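Local coordinates for 6'''-hydroxyparomomycin C oxidase (Microbacterium trichothecenolyticum, PDB 7DVE), which oxidises the C3 hydroxyl of the sugar in C-glycosides such as isoorientin and mangiferin, using FAD and reducing oxygen to hydrogen peroxide, at residues Y24-S29 with G220-G225; N296-I301 with H444-V449. One frame throughout, in Å; residues are numbered along the deposited sequence.

Contact 1. Residues Y24-S29 with G220-G225; sequences YARILS and GDITRG
Helix 19-31, which follows the first strand of the FAD-binding Rossmann-type domain, meets helix 215-224 through R26 and S29 on one side and I222 and T223 on the other. The short helical segments pass almost at right angles (82°), their axes 8.8 Å apart at closest approach. T223 carries the centre of the contact: with its hydroxyl beside the backbone N (chi1 -55°), OG1 lies 3.3 Å from R26 CA and also bonds L219 O one turn back. Its methyl CG2 packs between A25 CB, 4.0 Å away, and S29 OG. S29 OG comes within 3.5 Å of T223 OG1; it hydrogen-bonds A25 O at 2.8 Å, and N226 ND2 also bonds it. S29 OG and S29 N reach that carbonyl oxygen from opposite faces of its plane. An alanine in place of S29 would probably leave N226 without this partner and open a small gap beside T223. I222 lies across the R26 chain at about a right angle, its CG2 3.8 Å from R26 CG, while its CD1 rests 3.8 Å from S29 O. R26, bent at chi2, brings NH1 near G220 CA, where it bonds V218 O; its NE forms a salt bridge with E30 of its own helix. F229 of the edge strand 229-232 touches both A25 and T223. R26 also touches helix 149-161, as does I27, which with Y24 packs on helix 490-510.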
ATOM      1  N   TYR A  24      -7.658   8.793   7.589  1.00 64.24           N
ATOM      2  CA  TYR A  24      -8.938   9.347   8.028  1.00 62.58           C
ATOM      3  C   TYR A  24      -8.911   9.682   9.516  1.00 64.60           C
ATOM      4  O   TYR A  24      -9.348  10.766   9.934  1.00 66.28           O
ATOM      5  CB  TYR A  24     -10.078   8.385   7.713  1.00 61.66           C
ATOM      6  CG  TYR A  24     -10.598   8.525   6.307  1.00 60.28           C
ATOM      7  CD1 TYR A  24      -9.946   7.906   5.242  1.00 61.14           C
ATOM      8  CD2 TYR A  24     -11.723   9.280   6.036  1.00 61.54           C
ATOM      9  CE1 TYR A  24     -10.414   8.027   3.947  1.00 59.91           C
ATOM     10  CE2 TYR A  24     -12.207   9.406   4.738  1.00 63.13           C
ATOM     11  CZ  TYR A  24     -11.541   8.784   3.706  1.00 62.33           C
ATOM     12  OH  TYR A  24     -12.008   8.901   2.431  1.00 64.65           O
ATOM     13  N   ALA A  25      -8.387   8.764  10.334  1.00 64.17           N
ATOM     14  CA  ALA A  25      -8.337   9.009  11.777  1.00 64.01           C
ATOM     15  C   ALA A  25      -7.531  10.261  12.101  1.00 65.73           C
ATOM     16  O   ALA A  25      -7.970  11.113  12.887  1.00 69.75           O
ATOM     17  CB  ALA A  25      -7.751   7.802  12.510  1.00 64.69           C
ATOM     18  N   ARG A  26      -6.355  10.408  11.492  1.00 64.82           N
ATOM     19  CA  ARG A  26      -5.508  11.546  11.842  1.00 65.00           C
ATOM     20  C   ARG A  26      -6.098  12.862  11.347  1.00 67.78           C
ATOM     21  O   ARG A  26      -6.061  13.876  12.064  1.00 69.23           O
ATOM     22  CB  ARG A  26      -4.096  11.364  11.300  1.00 62.47           C
ATOM     23  CG  ARG A  26      -3.071  12.204  12.099  1.00 67.82           C
ATOM     24  CD  ARG A  26      -2.472  13.281  11.230  1.00 66.45           C
ATOM     25  NE  ARG A  26      -1.361  14.002  11.831  1.00 63.37           N
ATOM     26  CZ  ARG A  26      -0.112  13.558  11.861  1.00 62.42           C
ATOM     27  NH1 ARG A  26       0.185  12.311  11.548  1.00 62.21           N
ATOM     28  NH2 ARG A  26       0.860  14.383  12.229  1.00 67.41           N
ATOM     29  N   ILE A  27      -6.650  12.879  10.128  1.00 66.08           N
ATOM     30  CA  ILE A  27      -7.179  14.142   9.630  1.00 66.94           C
ATOM     31  C   ILE A  27      -8.405  14.549  10.412  1.00 68.62           C
ATOM     32  O   ILE A  27      -8.641  15.742  10.621  1.00 70.53           O
ATOM     33  CB  ILE A  27      -7.479  14.089   8.124  1.00 68.31           C
ATOM     34  CG1 ILE A  27      -6.204  13.773   7.352  1.00 66.11           C
ATOM     35  CG2 ILE A  27      -8.074  15.437   7.662  1.00 64.47           C
ATOM     36  CD1 ILE A  27      -5.296  15.000   7.227  1.00 65.30           C
ATOM     37  N   LEU A  28      -9.201  13.589  10.882  1.00 69.19           N
ATOM     38  CA  LEU A  28     -10.331  13.993  11.707  1.00 69.20           C
ATOM     39  C   LEU A  28      -9.895  14.355  13.122  1.00 71.12           C
ATOM     40  O   LEU A  28     -10.523  15.215  13.747  1.00 73.36           O
ATOM     41  CB  LEU A  28     -11.413  12.900  11.713  1.00 72.44           C
ATOM     42  CG  LEU A  28     -12.070  12.644  10.343  1.00 68.83           C
ATOM     43  CD1 LEU A  28     -12.833  11.323  10.272  1.00 66.91           C
ATOM     44  CD2 LEU A  28     -12.969  13.823   9.937  1.00 67.57           C
ATOM     45  N   SER A  29      -8.817  13.757  13.643  1.00 69.67           N
ATOM     46  CA  SER A  29      -8.306  14.224  14.934  1.00 70.50           C
ATOM     47  C   SER A  29      -7.759  15.645  14.835  1.00 70.62           C
ATOM     48  O   SER A  29      -7.786  16.389  15.824  1.00 70.56           O
ATOM     49  CB  SER A  29      -7.232  13.279  15.470  1.00 69.22           C
ATOM     50  OG  SER A  29      -7.733  11.955  15.594  1.00 72.59           O
ATOM     51  N   GLY A 220      -0.131   8.911  14.603  1.00 63.09           N
ATOM     52  CA  GLY A 220       0.569   9.951  15.325  1.00 61.82           C
ATOM     53  C   GLY A 220       0.133  10.120  16.759  1.00 65.86           C
ATOM     54  O   GLY A 220      -0.834   9.496  17.226  1.00 65.98           O
ATOM     55  N   ASP A 221       0.839  11.002  17.472  1.00 67.01           N
ATOM     56  CA  ASP A 221       0.437  11.277  18.833  1.00 65.48           C
ATOM     57  C   ASP A 221      -0.890  12.001  18.884  1.00 67.24           C
ATOM     58  O   ASP A 221      -1.596  11.877  19.889  1.00 70.01           O
ATOM     59  CB  ASP A 221       1.497  12.077  19.576  1.00 69.83           C
ATOM     60  CG  ASP A 221       2.814  11.343  19.674  1.00 74.71           C
ATOM     61  OD1 ASP A 221       2.823  10.097  19.853  1.00 71.55           O
ATOM     62  OD2 ASP A 221       3.845  12.042  19.622  1.00 78.66           O
ATOM     63  N   ILE A 222      -1.271  12.733  17.828  1.00 68.86           N
ATOM     64  CA  ILE A 222      -2.576  13.393  17.903  1.00 69.06           C
ATOM     65  C   ILE A 222      -3.704  12.363  17.883  1.00 67.05           C
ATOM     66  O   ILE A 222      -4.696  12.537  18.589  1.00 69.88           O
ATOM     67  CB  ILE A 222      -2.771  14.479  16.818  1.00 68.15           C
ATOM     68  CG1 ILE A 222      -3.970  15.359  17.182  1.00 70.93           C
ATOM     69  CG2 ILE A 222      -3.025  13.886  15.451  1.00 66.73           C
ATOM     70  CD1 ILE A 222      -4.061  16.655  16.404  1.00 72.32           C
ATOM     71  N   THR A 223      -3.579  11.249  17.154  1.00 68.91           N
ATOM     72  CA  THR A 223      -4.676  10.289  17.236  1.00 69.47           C
ATOM     73  C   THR A 223      -4.570   9.434  18.492  1.00 71.36           C
ATOM     74  O   THR A 223      -5.578   9.231  19.185  1.00 70.90           O
ATOM     75  CB  THR A 223      -4.709   9.435  15.976  1.00 64.61           C
ATOM     76  OG1 THR A 223      -4.773  10.306  14.841  1.00 61.67           O
ATOM     77  CG2 THR A 223      -5.920   8.495  15.984  1.00 67.47           C
ATOM     78  N   ARG A 224      -3.352   8.988  18.838  1.00 68.92           N
ATOM     79  CA  ARG A 224      -3.181   8.209  20.064  1.00 69.15           C
ATOM     80  C   ARG A 224      -3.626   8.971  21.313  1.00 73.01           C
ATOM     81  O   ARG A 224      -4.081   8.347  22.278  1.00 74.99           O
ATOM     82  CB  ARG A 224      -1.728   7.763  20.215  1.00 65.88           C
ATOM     83  CG  ARG A 224      -1.362   6.543  19.394  1.00 62.36           C
ATOM     84  CD  ARG A 224       0.041   6.059  19.743  1.00 66.66           C
ATOM     85  NE  ARG A 224       1.081   6.961  19.259  1.00 65.86           N
ATOM     86  CZ  ARG A 224       1.578   6.933  18.028  1.00 65.49           C
ATOM     87  NH1 ARG A 224       1.113   6.094  17.114  1.00 60.70           N
ATOM     88  NH2 ARG A 224       2.555   7.777  17.703  1.00 61.52           N
ATOM     89  N   GLY A 225      -3.503  10.304  21.333  1.00 71.61           N
ATOM     90  CA  GLY A 225      -3.949  11.102  22.468  1.00 75.49           C
ATOM     91  C   GLY A 225      -5.384  11.630  22.409  1.00 76.93           C
ATOM     92  O   GLY A 225      -5.825  12.345  23.316  1.00 80.20           O
TER

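Contact 2. Residues N296-I301 with H444-V449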
ATOM      1  N   ASN A 296      -6.318  -3.766 -11.054  1.00 55.49           N
ATOM      2  CA  ASN A 296      -5.029  -3.838 -11.731  1.00 56.11           C
ATOM      3  C   ASN A 296      -3.879  -4.002 -10.746  1.00 54.48           C
ATOM      4  O   ASN A 296      -3.790  -3.295  -9.734  1.00 53.88           O
ATOM      5  CB  ASN A 296      -4.792  -2.622 -12.646  1.00 51.83           C
ATOM      6  CG  ASN A 296      -4.897  -1.272 -11.912  1.00 56.96           C
ATOM      7  OD1 ASN A 296      -3.890  -0.568 -11.720  1.00 51.59           O
ATOM      8  ND2 ASN A 296      -6.134  -0.884 -11.560  1.00 53.54           N
ATOM      9  N   ASP A 297      -3.021  -4.961 -11.060  1.00 51.55           N
ATOM     10  CA  ASP A 297      -1.737  -5.196 -10.418  1.00 51.36           C
ATOM     11  C   ASP A 297      -0.640  -4.616 -11.314  1.00 52.37           C
ATOM     12  O   ASP A 297      -0.860  -4.351 -12.499  1.00 52.79           O
ATOM     13  CB  ASP A 297      -1.572  -6.705 -10.172  1.00 49.25           C
ATOM     14  CG  ASP A 297      -0.169  -7.123  -9.777  1.00 51.57           C
ATOM     15  OD1 ASP A 297       0.247  -6.841  -8.629  1.00 51.19           O
ATOM     16  OD2 ASP A 297       0.496  -7.816 -10.590  1.00 53.23           O
ATOM     17  N   GLN A 298       0.534  -4.379 -10.730  1.00 50.89           N
ATOM     18  CA  GLN A 298       1.684  -3.837 -11.462  1.00 51.37           C
ATOM     19  C   GLN A 298       2.693  -4.963 -11.682  1.00 53.32           C
ATOM     20  O   GLN A 298       3.423  -5.340 -10.755  1.00 54.18           O
ATOM     21  CB  GLN A 298       2.325  -2.668 -10.708  1.00 49.80           C
ATOM     22  CG  GLN A 298       1.470  -1.387 -10.569  1.00 50.60           C
ATOM     23  CD  GLN A 298       2.087  -0.413  -9.551  1.00 51.90           C
ATOM     24  OE1 GLN A 298       3.089  -0.745  -8.919  1.00 52.07           O
ATOM     25  NE2 GLN A 298       1.493   0.776  -9.388  1.00 47.79           N
ATOM     26  N   ALA A 299       2.740  -5.501 -12.904  1.00 53.00           N
ATOM     27  CA  ALA A 299       3.728  -6.534 -13.223  1.00 53.80           C
ATOM     28  C   ALA A 299       5.122  -6.062 -12.818  1.00 53.02           C
ATOM     29  O   ALA A 299       5.508  -4.922 -13.092  1.00 49.65           O
ATOM     30  CB  ALA A 299       3.680  -6.871 -14.716  1.00 50.15           C
ATOM     31  N   GLN A 300       5.866  -6.936 -12.131  1.00 52.81           N
ATOM     32  CA  GLN A 300       7.122  -6.570 -11.483  1.00 48.45           C
ATOM     33  C   GLN A 300       8.258  -7.402 -12.058  1.00 50.43           C
ATOM     34  O   GLN A 300       8.156  -8.639 -12.138  1.00 50.15           O
ATOM     35  CB  GLN A 300       7.025  -6.784  -9.975  1.00 51.26           C
ATOM     36  CG  GLN A 300       8.322  -6.497  -9.212  1.00 53.84           C
ATOM     37  CD  GLN A 300       8.196  -6.658  -7.697  1.00 53.09           C
ATOM     38  OE1 GLN A 300       7.316  -7.360  -7.181  1.00 54.41           O
ATOM     39  NE2 GLN A 300       9.089  -6.020  -6.986  1.00 53.21           N
ATOM     40  N   ILE A 301       9.324  -6.724 -12.472  1.00 49.26           N
ATOM     41  CA  ILE A 301      10.515  -7.348 -13.041  1.00 48.31           C
ATOM     42  C   ILE A 301      11.671  -7.004 -12.113  1.00 48.35           C
ATOM     43  O   ILE A 301      11.838  -5.840 -11.743  1.00 45.40           O
ATOM     44  CB  ILE A 301      10.803  -6.857 -14.476  1.00 48.91           C
ATOM     45  CG1 ILE A 301       9.646  -7.197 -15.432  1.00 52.09           C
ATOM     46  CG2 ILE A 301      12.095  -7.494 -15.005  1.00 48.94           C
ATOM     47  CD1 ILE A 301       8.624  -6.089 -15.661  1.00 52.28           C
ATOM     48  N   HIS A 444       0.542  -4.086  -5.179  1.00 48.05           N
ATOM     49  CA  HIS A 444      -0.085  -2.808  -5.517  1.00 48.62           C
ATOM     50  C   HIS A 444      -1.337  -3.115  -6.335  1.00 49.43           C
ATOM     51  O   HIS A 444      -1.262  -3.320  -7.550  1.00 49.04           O
ATOM     52  CB  HIS A 444       0.882  -1.927  -6.306  1.00 46.46           C
ATOM     53  CG  HIS A 444       2.207  -1.740  -5.646  1.00 48.16           C
ATOM     54  ND1 HIS A 444       3.295  -1.212  -6.308  1.00 49.30           N
ATOM     55  CD2 HIS A 444       2.610  -1.949  -4.367  1.00 46.95           C
ATOM     56  CE1 HIS A 444       4.321  -1.139  -5.475  1.00 47.88           C
ATOM     57  NE2 HIS A 444       3.929  -1.568  -4.291  1.00 44.35           N
ATOM     58  N   TYR A 445      -2.484  -3.170  -5.673  1.00 50.72           N
ATOM     59  CA  TYR A 445      -3.747  -3.486  -6.335  1.00 50.14           C
ATOM     60  C   TYR A 445      -4.620  -2.227  -6.326  1.00 53.01           C
ATOM     61  O   TYR A 445      -4.976  -1.712  -5.259  1.00 49.99           O
ATOM     62  CB  TYR A 445      -4.449  -4.677  -5.670  1.00 46.42           C
ATOM     63  CG  TYR A 445      -3.514  -5.831  -5.279  1.00 49.90           C
ATOM     64  CD1 TYR A 445      -2.467  -6.250  -6.113  1.00 49.55           C
ATOM     65  CD2 TYR A 445      -3.682  -6.496  -4.077  1.00 48.79           C
ATOM     66  CE1 TYR A 445      -1.607  -7.289  -5.734  1.00 48.62           C
ATOM     67  CE2 TYR A 445      -2.843  -7.521  -3.696  1.00 49.05           C
ATOM     68  CZ  TYR A 445      -1.804  -7.916  -4.509  1.00 49.20           C
ATOM     69  OH  TYR A 445      -0.986  -8.952  -4.077  1.00 46.35           O
ATOM     70  N   GLN A 446      -4.949  -1.731  -7.513  1.00 51.41           N
ATOM     71  CA  GLN A 446      -5.682  -0.495  -7.667  1.00 52.21           C
ATOM     72  C   GLN A 446      -7.017  -0.761  -8.350  1.00 55.76           C
ATOM     73  O   GLN A 446      -7.272  -1.845  -8.887  1.00 53.84           O
ATOM     74  CB  GLN A 446      -4.871   0.525  -8.485  1.00 53.95           C
ATOM     75  CG  GLN A 446      -3.589   1.066  -7.799  1.00 53.31           C
ATOM     76  CD  GLN A 446      -2.477   0.033  -7.700  1.00 52.77           C
ATOM     77  OE1 GLN A 446      -1.841  -0.094  -6.651  1.00 53.05           O
ATOM     78  NE2 GLN A 446      -2.222  -0.703  -8.793  1.00 48.95           N
ATOM     79  N   GLY A 447      -7.878   0.263  -8.318  1.00 58.45           N
ATOM     80  CA  GLY A 447      -8.951   0.386  -9.279  1.00 57.66           C
ATOM     81  C   GLY A 447     -10.266  -0.259  -8.904  1.00 54.81           C
ATOM     82  O   GLY A 447     -11.266   0.044  -9.536  1.00 58.53           O
ATOM     83  N   THR A 448     -10.309  -1.108  -7.876  1.00 55.85           N
ATOM     84  CA  THR A 448     -11.520  -1.890  -7.636  1.00 59.40           C
ATOM     85  C   THR A 448     -12.655  -1.054  -7.065  1.00 59.38           C
ATOM     86  O   THR A 448     -13.813  -1.498  -7.100  1.00 56.38           O
ATOM     87  CB  THR A 448     -11.235  -3.059  -6.691  1.00 56.79           C
ATOM     88  OG1 THR A 448     -10.588  -2.561  -5.523  1.00 55.01           O
ATOM     89  CG2 THR A 448     -10.340  -4.099  -7.366  1.00 55.78           C
ATOM     90  N   VAL A 449     -12.352   0.130  -6.533  1.00 57.79           N
ATOM     91  CA  VAL A 449     -13.370   1.049  -6.032  1.00 61.45           C
ATOM     92  C   VAL A 449     -13.010   2.457  -6.478  1.00 60.72           C
ATOM     93  O   VAL A 449     -12.957   3.385  -5.666  1.00 57.12           O
ATOM     94  CB  VAL A 449     -13.503   0.956  -4.501  1.00 59.99           C
ATOM     95  CG1 VAL A 449     -14.203  -0.347  -4.123  1.00 59.97           C
ATOM     96  CG2 VAL A 449     -12.139   1.041  -3.832  1.00 56.37           C
TER
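H444 meets Q298 through a short, nearly straight hydrogen bond, ND1 to OE1 at 2.7 Å (167°). OE1 lies in the imidazole plane, whereas ND1 stands well above the plane of the Q298 amide, the two groups being turned 89° to each other. Q298 NE2 is bonded to T485 OG1 and C487 O, which fixes the amide flip and presents OE1 to the ring; this second-shell glutamine probably helps to orient H444, the inferred proton acceptor, beside the FAD. The H444 carbonyl oxygen receives a CA-H...O contact from D297 CA at 3.5 Å. Next, Y445 lies alongside D297, and OD1 sits at the ring edge, 3.5 Å from Y445 CE1; that carboxylate is held by S442 OG and G440 N, and Y445 OH by G440 O and A116 N. In this GMC oxidoreductase the active-site loop is joined here to the run leading into strand 300-307 by one antiparallel bridge, N296 with Q446, a hydrogen-bonded pair. Q446 N gives to N296 O and N296 N to Q446 O, each at 3.0 Å. The Q446 side chain, bent at chi2 (71°), doubles back so that NE2 makes weak bonds to N296 OD1 at 3.4 Å and H444 O at 3.1 Å. At G447, CA lies 3.8 Å from N296 ND2, where a side chain would collide with that amide, which bonds Y294 O.

Contacts 1 and 2 lie far apart in the enzyme, their centres 29 Å apart and their nearest atoms about 10 Å apart. Contact 1 is toward the periphery, about 20 Å from the chain centre; contact 2 is buried, about 10 Å from it. They stand at different distances from the same cofactor: the side chain of A25 stays about 11 Å from FAD and from that of E41, an FAD-binding residue, whereas the side chain of H444 is about 4 Å from FAD. Contact 1 joins helix 19-31, next to the Rossmann-type sheet, to helix 215-224, and contact 2 lies on the catalytic side, where Q446 approaches N478, another FAD-binding residue, to about 4 Å between side chains.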